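Local coordinates for putative gdp-fucose protein o-fucosyltransferase 1 (Caenorhabditis elegans, PDB 3ZY4) that belongs to the protein O-fucosyltransferase 1 family, glycosyltransferases with the two Rossmann-like halves of the GT-B fold, at residues A[38-43]-A[71-76]; A[42-47]-A[57-62]; A[257-262]-A[330-335]; A[219-224]-A[287-292]; A[137-142]-A[155-160]. All blocks are in the same frame, centred on the assembly; numbering follows the deposited sequence.

Contact 1: residues A[38-43]-A[71-76]; sequences DRTLVL and YTRVVT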
# COMPACT_ATOMS: atom_id res chain seq x y z
N ASP A 38 18.03 16.64 0.77
CA ASP A 38 18.56 17.86 0.14
C ASP A 38 18.02 18.02 -1.28
O ASP A 38 18.70 18.45 -2.21
CB ASP A 38 20.10 17.92 0.16
CG ASP A 38 20.64 19.33 -0.07
OD1 ASP A 38 19.91 20.31 0.20
OD2 ASP A 38 21.81 19.47 -0.52
N ARG A 39 16.75 17.67 -1.44
CA ARG A 39 16.03 17.94 -2.67
C ARG A 39 15.01 19.03 -2.39
O ARG A 39 14.50 19.13 -1.29
CB ARG A 39 15.28 16.69 -3.15
CG ARG A 39 16.19 15.60 -3.73
CD ARG A 39 15.32 14.50 -4.29
NE ARG A 39 16.07 13.49 -5.03
CZ ARG A 39 15.89 13.22 -6.32
NH1 ARG A 39 14.94 13.84 -7.01
NH2 ARG A 39 16.61 12.28 -6.90
N THR A 40 14.72 19.84 -3.40
CA THR A 40 13.69 20.88 -3.31
C THR A 40 12.31 20.24 -3.16
O THR A 40 11.97 19.30 -3.90
CB THR A 40 13.63 21.73 -4.56
OG1 THR A 40 14.82 22.50 -4.68
CG2 THR A 40 12.40 22.71 -4.50
N LEU A 41 11.52 20.75 -2.21
CA LEU A 41 10.20 20.18 -1.96
C LEU A 41 9.20 21.00 -2.76
O LEU A 41 9.13 22.21 -2.58
CB LEU A 41 9.84 20.19 -0.44
CG LEU A 41 8.44 19.59 -0.21
CD1 LEU A 41 8.32 18.14 -0.70
CD2 LEU A 41 7.99 19.74 1.29
N VAL A 42 8.41 20.34 -3.60
CA VAL A 42 7.25 20.98 -4.23
C VAL A 42 6.11 21.02 -3.21
O VAL A 42 5.65 20.00 -2.70
CB VAL A 42 6.77 20.20 -5.46
CG1 VAL A 42 5.62 20.93 -6.11
CG2 VAL A 42 7.90 20.00 -6.45
N LEU A 43 5.66 22.23 -2.90
CA LEU A 43 4.69 22.42 -1.87
C LEU A 43 3.38 21.88 -2.40
O LEU A 43 3.07 22.09 -3.56
CB LEU A 43 4.58 23.90 -1.52
CG LEU A 43 5.84 24.44 -0.83
CD1 LEU A 43 5.87 25.99 -0.89
CD2 LEU A 43 5.83 23.96 0.60
N TYR A 71 12.72 26.89 6.65
CA TYR A 71 13.09 25.54 7.05
C TYR A 71 13.93 24.83 5.99
O TYR A 71 14.98 24.26 6.32
CB TYR A 71 11.86 24.69 7.37
CG TYR A 71 12.22 23.30 7.82
CD1 TYR A 71 12.78 23.09 9.08
CD2 TYR A 71 12.01 22.19 6.99
CE1 TYR A 71 13.12 21.80 9.52
CE2 TYR A 71 12.35 20.90 7.43
CZ TYR A 71 12.91 20.72 8.69
OH TYR A 71 13.26 19.47 9.15
N THR A 72 13.44 24.81 4.75
CA THR A 72 14.12 24.05 3.68
C THR A 72 13.75 24.58 2.30
O THR A 72 12.79 25.34 2.16
CB THR A 72 13.85 22.52 3.77
OG1 THR A 72 14.85 21.84 3.01
CG2 THR A 72 12.44 22.18 3.25
N ARG A 73 14.54 24.24 1.28
CA ARG A 73 14.26 24.71 -0.07
C ARG A 73 12.90 24.18 -0.62
O ARG A 73 12.61 22.99 -0.58
CB ARG A 73 15.40 24.27 -0.98
CG ARG A 73 15.33 24.80 -2.39
CD ARG A 73 16.66 24.49 -3.11
NE ARG A 73 17.60 25.59 -2.99
CZ ARG A 73 18.93 25.47 -2.93
NH1 ARG A 73 19.49 24.26 -2.97
NH2 ARG A 73 19.70 26.55 -2.83
N VAL A 74 12.08 25.11 -1.13
CA VAL A 74 10.74 24.78 -1.61
C VAL A 74 10.44 25.50 -2.92
O VAL A 74 11.01 26.57 -3.20
CB VAL A 74 9.62 25.16 -0.55
CG1 VAL A 74 9.67 24.27 0.69
CG2 VAL A 74 9.73 26.64 -0.12
N VAL A 75 9.53 24.95 -3.69
CA VAL A 75 8.91 25.72 -4.78
C VAL A 75 7.41 25.49 -4.67
O VAL A 75 6.96 24.45 -4.17
CB VAL A 75 9.41 25.30 -6.19
CG1 VAL A 75 10.89 25.70 -6.43
CG2 VAL A 75 9.24 23.80 -6.39
N THR A 76 6.61 26.46 -5.11
CA THR A 76 5.17 26.18 -5.19
C THR A 76 4.86 25.19 -6.32
O THR A 76 5.67 24.98 -7.21
CB THR A 76 4.35 27.48 -5.38
OG1 THR A 76 4.58 28.00 -6.69
CG2 THR A 76 4.77 28.52 -4.31
O HOH W 1 18.33 21.21 -2.84
O HOH W 2 14.08 21.05 0.45
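L41 bonds with both its backbone polar atoms to 71-76: its N donates to R73 O at 3.0 Å, and its O accepts from V75 N, also at 3.0 Å. L43 N continues the series with 2.9 Å to V75 O. Two CA-H...O contacts fill in between, the shorter joining V74 CA to L41 O at 3.2 Å. Waters extend the link where the chains diverge: one bridges D38 O and R73 NH1, while the other ties R39 O, R73 O and T72 OG1. Apolar contacts divide between the sheet's faces. L43 straddles V74, with CD1 3.9 Å from V74 CB, whereas on the other face V75 CG2 sits 3.8 Å from T40 CG2. With OG1 beside the backbone N (chi1 -67°), T40 CG2 is anti to that N and reaches V75, while OG1 hydrogen-bonds to D6 and lies against the R73 chain. With strand 10-13 bonded to the other edge of strand 40-48, this is the parallel strand pairing of a Rossmann-like sheet.

Contact 2: residues A[42-47]-A[57-62]; sequences VLPNFI and IPFEFL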
# COMPACT_ATOMS: atom_id res chain seq x y z
N VAL A 42 8.41 20.34 -3.60
CA VAL A 42 7.25 20.98 -4.23
C VAL A 42 6.11 21.02 -3.21
O VAL A 42 5.65 20.00 -2.70
CB VAL A 42 6.77 20.20 -5.46
CG1 VAL A 42 5.62 20.93 -6.11
CG2 VAL A 42 7.90 20.00 -6.45
N LEU A 43 5.66 22.23 -2.90
CA LEU A 43 4.69 22.42 -1.87
C LEU A 43 3.38 21.88 -2.40
O LEU A 43 3.07 22.09 -3.56
CB LEU A 43 4.58 23.90 -1.52
CG LEU A 43 5.84 24.44 -0.83
CD1 LEU A 43 5.87 25.99 -0.89
CD2 LEU A 43 5.83 23.96 0.60
N PRO A 44 2.64 21.14 -1.57
CA PRO A 44 1.48 20.42 -2.12
C PRO A 44 0.27 21.32 -2.31
O PRO A 44 0.21 22.40 -1.73
CB PRO A 44 1.13 19.44 -1.00
CG PRO A 44 1.49 20.24 0.25
CD PRO A 44 2.81 20.86 -0.13
N ASN A 45 -0.67 20.84 -3.10
CA ASN A 45 -2.03 21.36 -3.01
C ASN A 45 -2.70 20.56 -1.90
O ASN A 45 -2.60 19.34 -1.92
CB ASN A 45 -2.77 21.11 -4.31
CG ASN A 45 -2.39 22.06 -5.42
OD1 ASN A 45 -2.01 23.21 -5.18
ND2 ASN A 45 -2.51 21.58 -6.67
N PHE A 46 -3.34 21.23 -0.94
CA PHE A 46 -4.06 20.51 0.10
C PHE A 46 -5.39 20.08 -0.47
O PHE A 46 -5.83 20.61 -1.48
CB PHE A 46 -4.23 21.36 1.40
CG PHE A 46 -2.96 21.56 2.14
CD1 PHE A 46 -2.42 20.55 2.89
CD2 PHE A 46 -2.31 22.79 2.09
CE1 PHE A 46 -1.24 20.72 3.58
CE2 PHE A 46 -1.12 23.00 2.77
CZ PHE A 46 -0.57 21.96 3.52
N ILE A 47 -5.99 19.08 0.15
CA ILE A 47 -7.18 18.47 -0.38
C ILE A 47 -8.36 18.66 0.56
O ILE A 47 -8.25 18.49 1.79
CB ILE A 47 -6.95 16.97 -0.68
CG1 ILE A 47 -5.82 16.80 -1.70
CG2 ILE A 47 -8.22 16.29 -1.23
CD1 ILE A 47 -5.22 15.42 -1.73
N ILE A 57 -6.42 22.92 -2.90
CA ILE A 57 -6.18 24.24 -2.37
C ILE A 57 -4.69 24.50 -2.39
O ILE A 57 -3.95 23.74 -1.76
CB ILE A 57 -6.73 24.36 -0.93
CG1 ILE A 57 -8.23 24.00 -0.88
CG2 ILE A 57 -6.46 25.77 -0.38
CD1 ILE A 57 -9.13 24.82 -1.80
N PRO A 58 -4.25 25.56 -3.12
CA PRO A 58 -2.79 25.80 -3.16
C PRO A 58 -2.22 26.06 -1.78
O PRO A 58 -2.83 26.78 -0.98
CB PRO A 58 -2.66 27.09 -3.99
CG PRO A 58 -3.96 27.22 -4.76
CD PRO A 58 -5.01 26.49 -3.98
N PHE A 59 -1.04 25.48 -1.50
CA PHE A 59 -0.33 25.74 -0.25
C PHE A 59 -0.35 27.21 0.15
O PHE A 59 -0.70 27.56 1.30
CB PHE A 59 1.13 25.30 -0.39
CG PHE A 59 1.95 25.53 0.86
CD1 PHE A 59 2.59 26.76 1.05
CD2 PHE A 59 2.06 24.55 1.84
CE1 PHE A 59 3.34 27.00 2.20
CE2 PHE A 59 2.80 24.79 2.99
CZ PHE A 59 3.44 26.01 3.18
N GLU A 60 0.04 28.06 -0.80
CA GLU A 60 0.20 29.50 -0.59
C GLU A 60 -1.12 30.24 -0.32
O GLU A 60 -1.11 31.39 0.10
CB GLU A 60 0.93 30.15 -1.78
CG GLU A 60 0.21 30.11 -3.13
CD GLU A 60 0.61 28.87 -3.95
OE1 GLU A 60 0.96 27.83 -3.38
OE2 GLU A 60 0.60 28.96 -5.19
N PHE A 61 -2.25 29.61 -0.56
CA PHE A 61 -3.52 30.23 -0.16
C PHE A 61 -3.72 30.10 1.34
O PHE A 61 -4.45 30.88 1.94
CB PHE A 61 -4.71 29.65 -0.91
CG PHE A 61 -4.86 30.15 -2.34
CD1 PHE A 61 -3.79 30.65 -3.07
CD2 PHE A 61 -6.12 30.08 -2.97
CE1 PHE A 61 -3.93 31.06 -4.38
CE2 PHE A 61 -6.27 30.47 -4.28
CZ PHE A 61 -5.21 30.97 -4.99
N LEU A 62 -3.03 29.12 1.94
CA LEU A 62 -3.20 28.83 3.35
C LEU A 62 -2.05 29.26 4.22
O LEU A 62 -2.26 29.75 5.34
CB LEU A 62 -3.50 27.35 3.57
CG LEU A 62 -4.73 26.78 2.87
CD1 LEU A 62 -4.90 25.35 3.40
CD2 LEU A 62 -5.98 27.64 3.17
O HOH W 3 1.87 25.21 -3.89
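F46 and I57 exchange both backbone bonds: F46 N donates to I57 O at 2.7 Å, somewhat bent at 144°, and I57 N returns a straighter bond of 2.8 Å to F46 O. I57 O also takes a CA-H contact from N45. Farther along, P44 O receives F59 N only weakly, at 3.3 Å, with F59 CB equally near. N45 N has a weak partner outside, Y125 OH. The E60 carboxylate is reached through a water, which donates to OE1 at 2.8 Å and weakly to L43 O. These bonds belong to the beta hairpin of strands 40-48 and 55-58, after which the chain enters a weakly bonded helical turn at about 59-62, where P58 O and F59 O accept from F61 N and L62 N. The apolar side is built round F59, whose CG stands anti to its N (chi1 180°), which offers one ring face to L43: L43 CD2 is 3.9 Å from the F59 ring centroid, 8° off its normal. The F46 and F59 rings lie side by side, pointing the same way, with F46 CE2 3.7 Å from F59 CD2. L62 CD1 meets F46 CD2, and F20 of helix 20-37 makes an edge-to-face contact with the F46 ring.

Contact 3: residues A[257-262]-A[330-335]; sequences KEICSP and GNCVST. With SO4 (sulfate ion), chain C.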
# COMPACT_ATOMS: atom_id res chain seq x y z
N LYS A 257 -11.44 6.77 26.91
CA LYS A 257 -12.57 7.22 26.08
C LYS A 257 -13.08 8.62 26.48
O LYS A 257 -13.67 9.33 25.66
CB LYS A 257 -13.70 6.19 26.10
CG LYS A 257 -13.39 4.95 25.26
CD LYS A 257 -13.97 3.69 25.87
CE LYS A 257 -13.35 2.45 25.23
NZ LYS A 257 -13.49 1.26 26.11
N GLU A 258 -12.83 9.00 27.74
CA GLU A 258 -13.15 10.35 28.24
C GLU A 258 -12.32 11.41 27.52
O GLU A 258 -12.81 12.51 27.24
CB GLU A 258 -12.90 10.43 29.75
CG GLU A 258 -14.14 10.23 30.66
CD GLU A 258 -15.01 9.02 30.31
OE1 GLU A 258 -14.49 8.01 29.79
OE2 GLU A 258 -16.24 9.09 30.58
N ILE A 259 -11.06 11.08 27.25
CA ILE A 259 -10.15 11.95 26.51
C ILE A 259 -10.51 11.97 25.03
O ILE A 259 -10.57 13.04 24.42
CB ILE A 259 -8.67 11.52 26.75
CG1 ILE A 259 -8.32 11.71 28.23
CG2 ILE A 259 -7.72 12.35 25.88
CD1 ILE A 259 -7.11 10.91 28.71
N CYS A 260 -10.80 10.80 24.47
CA CYS A 260 -11.11 10.69 23.03
C CYS A 260 -12.46 11.29 22.68
O CYS A 260 -12.59 12.06 21.73
CB CYS A 260 -11.06 9.23 22.58
SG CYS A 260 -10.95 9.00 20.79
N SER A 261 -13.47 10.96 23.48
CA SER A 261 -14.82 11.41 23.24
C SER A 261 -15.42 11.89 24.56
O SER A 261 -16.13 11.15 25.21
CB SER A 261 -15.66 10.25 22.68
OG SER A 261 -16.79 10.72 21.97
N PRO A 262 -15.11 13.14 24.97
CA PRO A 262 -15.73 13.65 26.19
C PRO A 262 -17.24 13.78 26.02
O PRO A 262 -17.71 14.18 24.95
CB PRO A 262 -15.10 15.04 26.36
CG PRO A 262 -14.50 15.37 25.04
CD PRO A 262 -14.11 14.07 24.43
N GLY A 330 -8.47 21.68 23.52
CA GLY A 330 -8.59 20.80 22.37
C GLY A 330 -8.92 19.37 22.72
O GLY A 330 -9.06 18.99 23.89
N ASN A 331 -9.07 18.58 21.66
CA ASN A 331 -9.22 17.16 21.80
C ASN A 331 -7.86 16.55 21.53
O ASN A 331 -7.30 16.69 20.43
CB ASN A 331 -10.25 16.63 20.81
CG ASN A 331 -10.46 15.13 20.95
OD1 ASN A 331 -9.51 14.32 20.84
ND2 ASN A 331 -11.71 14.75 21.21
N CYS A 332 -7.33 15.87 22.55
CA CYS A 332 -5.98 15.30 22.51
C CYS A 332 -5.74 14.29 21.38
O CYS A 332 -4.63 14.18 20.89
CB CYS A 332 -5.69 14.62 23.83
SG CYS A 332 -4.07 13.84 23.82
N VAL A 333 -6.77 13.54 20.99
CA VAL A 333 -6.62 12.53 19.95
C VAL A 333 -6.58 13.15 18.55
O VAL A 333 -6.00 12.60 17.61
CB VAL A 333 -7.74 11.44 20.04
CG1 VAL A 333 -7.57 10.35 18.97
CG2 VAL A 333 -7.72 10.79 21.40
N SER A 334 -7.22 14.31 18.40
CA SER A 334 -7.39 14.93 17.09
C SER A 334 -6.14 15.59 16.51
O SER A 334 -5.51 16.43 17.17
CB SER A 334 -8.54 15.93 17.15
OG SER A 334 -8.56 16.70 15.96
N THR A 335 -5.78 15.22 15.28
CA THR A 335 -4.63 15.87 14.61
C THR A 335 -4.95 17.33 14.26
O THR A 335 -4.05 18.14 14.12
CB THR A 335 -4.17 15.11 13.32
OG1 THR A 335 -5.20 15.20 12.34
CG2 THR A 335 -3.95 13.66 13.64
S SO4 C . -8.49 14.20 13.13
O1 SO4 C . -9.28 13.45 12.17
O2 SO4 C . -7.70 15.22 12.42
O3 SO4 C . -9.41 14.86 14.04
O4 SO4 C . -7.54 13.35 13.85
O HOH W 4 -9.23 15.42 24.75
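C260 O is gripped twice, by N331 ND2 across the contact and by W224 NE1 from helix 222-228. The N331 bond is 2.9 Å and nearly straight (170°); C260 O lies in the amide plane of N331, although the donor stands above the carbonyl plane. N331 CG stands anti to the backbone N (chi1 -178°), carrying the amide to C260 O. The other end is held too, by a more bent bond: N331 OD1 accepts V333 N at 2.9 Å in an Asx turn, and the flat group is thereby fixed at both ends. A water bridges I259 O and C332 N. Beside these bonds I259 CG2 rests on C332 CB, and C260 SG packs 3.7 Å from V333 CG2. Disulfides tie C260 to C228 and C332 to C245. Beyond the turn, S334 caps helix 335-346, and its OG donates to sulfate O3 at 2.8 Å while T335 N gives sulfate O4 a bond of 2.9 Å. The held loop thus presents a helix start to an anion, probably from the crystallisation liquor, whose charge the helix end probably favours.

Contact 4: residues A[219-224]-A[287-292]; sequences RNDADW and SDKDHM. With SO4 (sulfate ion), chain C.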
# COMPACT_ATOMS: atom_id res chain seq x y z
N ARG A 219 -14.93 17.36 18.73
CA ARG A 219 -14.97 16.29 17.75
C ARG A 219 -16.04 15.30 18.18
O ARG A 219 -15.98 14.77 19.30
CB ARG A 219 -13.58 15.64 17.66
CG ARG A 219 -13.28 14.86 16.38
CD ARG A 219 -12.81 15.72 15.22
NE ARG A 219 -12.11 14.95 14.19
CZ ARG A 219 -12.70 14.20 13.25
NH1 ARG A 219 -14.02 14.10 13.18
NH2 ARG A 219 -11.95 13.56 12.37
N ASN A 220 -17.04 15.06 17.33
CA ASN A 220 -18.21 14.29 17.74
C ASN A 220 -19.08 13.62 16.66
O ASN A 220 -20.14 13.07 16.98
CB ASN A 220 -19.10 15.14 18.66
CG ASN A 220 -19.57 16.42 18.00
OD1 ASN A 220 -20.36 16.38 17.05
ND2 ASN A 220 -19.08 17.55 18.49
N ASP A 221 -18.65 13.64 15.40
CA ASP A 221 -19.40 12.91 14.36
C ASP A 221 -19.29 11.39 14.58
O ASP A 221 -18.38 10.92 15.26
CB ASP A 221 -18.94 13.30 12.95
CG ASP A 221 -19.91 12.83 11.86
OD1 ASP A 221 -21.14 12.81 12.10
OD2 ASP A 221 -19.44 12.49 10.76
N ALA A 222 -20.23 10.64 14.01
CA ALA A 222 -20.34 9.19 14.21
C ALA A 222 -19.05 8.42 13.94
O ALA A 222 -18.66 7.55 14.72
CB ALA A 222 -21.49 8.63 13.37
N ASP A 223 -18.37 8.76 12.84
CA ASP A 223 -17.09 8.15 12.49
C ASP A 223 -16.07 8.27 13.62
O ASP A 223 -15.40 7.29 13.95
CB ASP A 223 -16.54 8.75 11.18
CG ASP A 223 -17.14 8.11 9.94
OD1 ASP A 223 -18.00 7.22 10.11
OD2 ASP A 223 -16.76 8.48 8.81
N TRP A 224 -16.00 9.45 14.23
CA TRP A 224 -15.12 9.71 15.37
C TRP A 224 -15.46 8.89 16.61
O TRP A 224 -14.58 8.30 17.24
CB TRP A 224 -15.15 11.19 15.75
CG TRP A 224 -14.17 11.53 16.81
CD1 TRP A 224 -14.43 11.75 18.14
CD2 TRP A 224 -12.76 11.68 16.64
NE1 TRP A 224 -13.26 12.04 18.81
CE2 TRP A 224 -12.22 12.00 17.91
CE3 TRP A 224 -11.89 11.60 15.54
CZ2 TRP A 224 -10.85 12.23 18.11
CZ3 TRP A 224 -10.53 11.81 15.74
CH2 TRP A 224 -10.03 12.13 17.01
N SER A 287 -15.94 22.84 15.30
CA SER A 287 -16.38 21.46 15.34
C SER A 287 -16.54 20.87 13.95
O SER A 287 -16.77 21.59 12.98
CB SER A 287 -17.70 21.34 16.08
OG SER A 287 -18.14 19.98 16.08
N ASP A 288 -16.46 19.54 13.90
CA ASP A 288 -16.75 18.77 12.71
C ASP A 288 -18.25 18.55 12.52
O ASP A 288 -18.71 18.11 11.46
CB ASP A 288 -16.01 17.43 12.80
CG ASP A 288 -16.51 16.54 13.96
OD1 ASP A 288 -17.17 17.03 14.91
OD2 ASP A 288 -16.24 15.32 13.90
N LYS A 289 -19.03 18.86 13.56
CA LYS A 289 -20.46 18.55 13.54
C LYS A 289 -21.20 19.43 14.55
O LYS A 289 -21.65 20.53 14.20
CB LYS A 289 -20.67 17.06 13.83
CG LYS A 289 -22.11 16.57 13.86
CD LYS A 289 -22.50 15.82 12.59
CE LYS A 289 -23.72 14.94 12.85
NZ LYS A 289 -23.35 13.71 13.61
N ASP A 290 -21.31 18.95 15.78
CA ASP A 290 -22.10 19.64 16.81
C ASP A 290 -21.20 20.64 17.53
O ASP A 290 -20.23 20.25 18.18
CB ASP A 290 -22.71 18.63 17.78
CG ASP A 290 -23.69 19.25 18.78
OD1 ASP A 290 -24.00 20.46 18.69
OD2 ASP A 290 -24.15 18.51 19.67
N HIS A 291 -21.52 21.93 17.39
CA HIS A 291 -20.77 22.99 18.05
C HIS A 291 -21.28 23.28 19.48
O HIS A 291 -20.69 24.07 20.21
CB HIS A 291 -20.81 24.27 17.22
CG HIS A 291 -20.08 24.18 15.91
ND1 HIS A 291 -20.59 23.50 14.82
CD2 HIS A 291 -18.90 24.70 15.50
CE1 HIS A 291 -19.75 23.60 13.80
NE2 HIS A 291 -18.72 24.32 14.19
N MET A 292 -22.41 22.65 19.83
CA MET A 292 -23.04 22.81 21.16
C MET A 292 -23.23 24.27 21.59
O MET A 292 -23.14 24.58 22.78
CB MET A 292 -22.25 22.06 22.23
CG MET A 292 -22.31 20.55 22.16
SD MET A 292 -21.21 19.77 23.35
CE MET A 292 -22.10 20.03 24.89
S SO4 C . -8.49 14.20 13.13
O1 SO4 C . -9.28 13.45 12.17
O2 SO4 C . -7.70 15.22 12.42
O3 SO4 C . -9.41 14.86 14.04
O4 SO4 C . -7.54 13.35 13.85
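The R219 guanidinium crosses the carboxylate of D288 at about a right angle, the two planes 79° apart. NH1 forms a salt bridge to D288 OD2 at 2.6 Å, on the anti side of that oxygen. W224 CE3 sits 3.5 Å above the guanidinium plane. NE and NH2 serve the sulfate, NE donating to O3 and NH2 to O1, each at 2.7 Å. D288 is itself steadied by N220 N on OD1 and, weakly, by D221 N on OD2. N220 uses both ends of its amide on the D290 backbone: OD1 accepts D290 N and ND2 donates to D290 O, both 3.0 Å and both in the plane of the accepting carbonyl. CG of N220 sits between the backbone N and the carbonyl carbon (chi1 59°), which brings the amide to that backbone. K289 bends round to bring NZ 2.8 Å from D221 OD1, on its anti lone pair, a second salt bridge. D288 thus probably helps to fix the rotation of R219 by taking NH1, while NE and NH2 face an anion bound also by S334 and T335.

Contact 5: residues A[137-142]-A[155-160]; sequences EYFGDI and KKWLEK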
# COMPACT_ATOMS: atom_id res chain seq x y z
N GLU A 137 8.27 3.04 -9.26
CA GLU A 137 9.48 2.65 -8.55
C GLU A 137 9.12 2.39 -7.10
O GLU A 137 8.22 3.02 -6.54
CB GLU A 137 10.51 3.76 -8.58
CG GLU A 137 10.95 4.16 -10.00
CD GLU A 137 11.78 3.13 -10.70
OE1 GLU A 137 12.28 2.19 -10.05
OE2 GLU A 137 11.98 3.29 -11.93
N TYR A 138 9.87 1.49 -6.48
CA TYR A 138 9.55 1.10 -5.12
C TYR A 138 10.69 1.38 -4.17
O TYR A 138 11.87 1.30 -4.55
CB TYR A 138 9.18 -0.37 -5.06
CG TYR A 138 8.10 -0.72 -6.08
CD1 TYR A 138 6.80 -0.20 -5.98
CD2 TYR A 138 8.41 -1.53 -7.18
CE1 TYR A 138 5.82 -0.49 -6.96
CE2 TYR A 138 7.44 -1.83 -8.14
CZ TYR A 138 6.16 -1.32 -8.01
OH TYR A 138 5.23 -1.64 -8.97
N PHE A 139 10.35 1.67 -2.92
CA PHE A 139 11.40 2.06 -1.97
C PHE A 139 11.43 1.19 -0.72
O PHE A 139 12.24 1.44 0.19
CB PHE A 139 11.33 3.57 -1.63
CG PHE A 139 9.98 4.06 -1.11
CD1 PHE A 139 9.59 3.81 0.21
CD2 PHE A 139 9.14 4.83 -1.92
CE1 PHE A 139 8.37 4.27 0.71
CE2 PHE A 139 7.93 5.33 -1.44
CZ PHE A 139 7.52 5.04 -0.12
N GLY A 140 10.60 0.15 -0.69
CA GLY A 140 10.54 -0.75 0.46
C GLY A 140 11.88 -1.36 0.85
O GLY A 140 12.05 -1.70 2.00
N ASP A 141 12.81 -1.54 -0.09
CA ASP A 141 14.13 -2.14 0.24
C ASP A 141 15.15 -1.16 0.84
O ASP A 141 16.23 -1.57 1.29
CB ASP A 141 14.74 -2.92 -0.93
CG ASP A 141 15.12 -2.05 -2.10
OD1 ASP A 141 15.19 -0.82 -1.92
OD2 ASP A 141 15.37 -2.59 -3.20
N ILE A 142 14.80 0.12 0.85
CA ILE A 142 15.58 1.10 1.59
C ILE A 142 15.18 0.97 3.06
O ILE A 142 14.00 1.10 3.39
CB ILE A 142 15.31 2.50 1.05
CG1 ILE A 142 15.66 2.55 -0.45
CG2 ILE A 142 16.02 3.54 1.91
CD1 ILE A 142 15.33 3.87 -1.14
N LYS A 155 21.74 7.40 2.20
CA LYS A 155 22.66 7.12 1.10
C LYS A 155 22.08 6.18 0.05
O LYS A 155 22.38 6.29 -1.14
CB LYS A 155 23.97 6.54 1.65
CG LYS A 155 25.23 7.30 1.24
CD LYS A 155 25.21 8.75 1.71
CE LYS A 155 26.57 9.17 2.28
NZ LYS A 155 27.70 9.16 1.30
N LYS A 156 21.25 5.24 0.50
CA LYS A 156 20.57 4.33 -0.41
C LYS A 156 19.57 5.08 -1.29
O LYS A 156 19.44 4.78 -2.47
CB LYS A 156 19.88 3.19 0.34
CG LYS A 156 20.80 2.02 0.66
CD LYS A 156 20.00 0.78 1.06
CE LYS A 156 20.93 -0.40 1.30
NZ LYS A 156 20.27 -1.53 2.03
N TRP A 157 18.88 6.07 -0.73
CA TRP A 157 18.04 6.94 -1.54
C TRP A 157 18.86 7.62 -2.65
O TRP A 157 18.46 7.62 -3.82
CB TRP A 157 17.35 7.99 -0.68
CG TRP A 157 16.07 7.51 -0.08
CD1 TRP A 157 15.88 7.08 1.20
CD2 TRP A 157 14.79 7.46 -0.72
NE1 TRP A 157 14.57 6.73 1.39
CE2 TRP A 157 13.87 6.96 0.23
CE3 TRP A 157 14.33 7.78 -2.01
CZ2 TRP A 157 12.51 6.77 -0.06
CZ3 TRP A 157 12.96 7.58 -2.30
CH2 TRP A 157 12.08 7.08 -1.32
N LEU A 158 20.01 8.18 -2.28
CA LEU A 158 20.90 8.84 -3.25
C LEU A 158 21.45 7.89 -4.30
O LEU A 158 21.54 8.23 -5.49
CB LEU A 158 22.04 9.58 -2.53
CG LEU A 158 21.80 11.07 -2.23
CD1 LEU A 158 20.90 11.30 -1.01
CD2 LEU A 158 23.14 11.79 -2.06
N GLU A 159 21.78 6.68 -3.86
CA GLU A 159 22.35 5.63 -4.68
C GLU A 159 21.32 5.07 -5.64
O GLU A 159 21.59 4.89 -6.82
CB GLU A 159 22.87 4.51 -3.75
CG GLU A 159 22.78 3.10 -4.31
CD GLU A 159 23.63 2.10 -3.55
OE1 GLU A 159 23.49 1.99 -2.31
OE2 GLU A 159 24.43 1.43 -4.21
N LYS A 160 20.11 4.82 -5.12
CA LYS A 160 19.12 4.10 -5.88
C LYS A 160 18.39 5.02 -6.86
O LYS A 160 18.05 4.60 -7.96
CB LYS A 160 18.12 3.46 -4.91
CG LYS A 160 17.11 2.64 -5.58
CD LYS A 160 16.27 1.90 -4.57
CE LYS A 160 15.57 0.76 -5.26
NZ LYS A 160 14.48 0.26 -4.39
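I142 and W157 cross at about a right angle, the tip of the isoleucine standing over the indole: CD1 is 3.6 Å from the centroid of the five-membered ring and 10° off its normal, while CG2 reaches W157 CD1 at 3.6 Å. F139 comes to the other end of the indole obliquely. Its ring is inclined 39° to the six-membered ring of W157, with centroids 5.4 Å apart, and the closest touch is F139 CB to W157 CH2 at 3.6 Å. W157 NE1 is satisfied by G145 O, and F33 meets the indole edge-to-face. The polar half is made by K160, whose extended chain runs past I142 and meets D141 from the opposite direction. Its NZ donates to D141 OD1 at 2.8 Å, a salt bridge on the syn side of that oxygen, and to Y138 O, also at 2.8 Å. D141 holds its carboxylate between backbone N and carbonyl carbon (chi1 67°), which turns it toward the lysine. D141 O accepts from Q150 NE2 of the second subunit, so the contact lies at the dimer interface. The contact thus joins a type I turn, F139 to I142, that follows strand 136-138 of the mixed sheet, to one side of helix 153-160.

From the N terminus, contact 1 closes the span from 38 to 76 by setting strand 74-75 beside strand 40-48. Contact 2 starts from the same strand, shares V42 and L43, and closes its hairpin loop within that span. Contact 5 follows in series as a short closure on strand 136-138 of the same mixed sheet. The remaining two belong to the half built on the five-stranded parallel sheet. Contact 4 joins the start of helix 222-228 to the loop after strand 282-287; contact 3 joins helix 257-260 to the loop between strand 327-330 and helix 335-346. The two cross, since 257-262 falls between the segments of contact 4; W224 of contact 4 touches contact 3, and they share the sulfate.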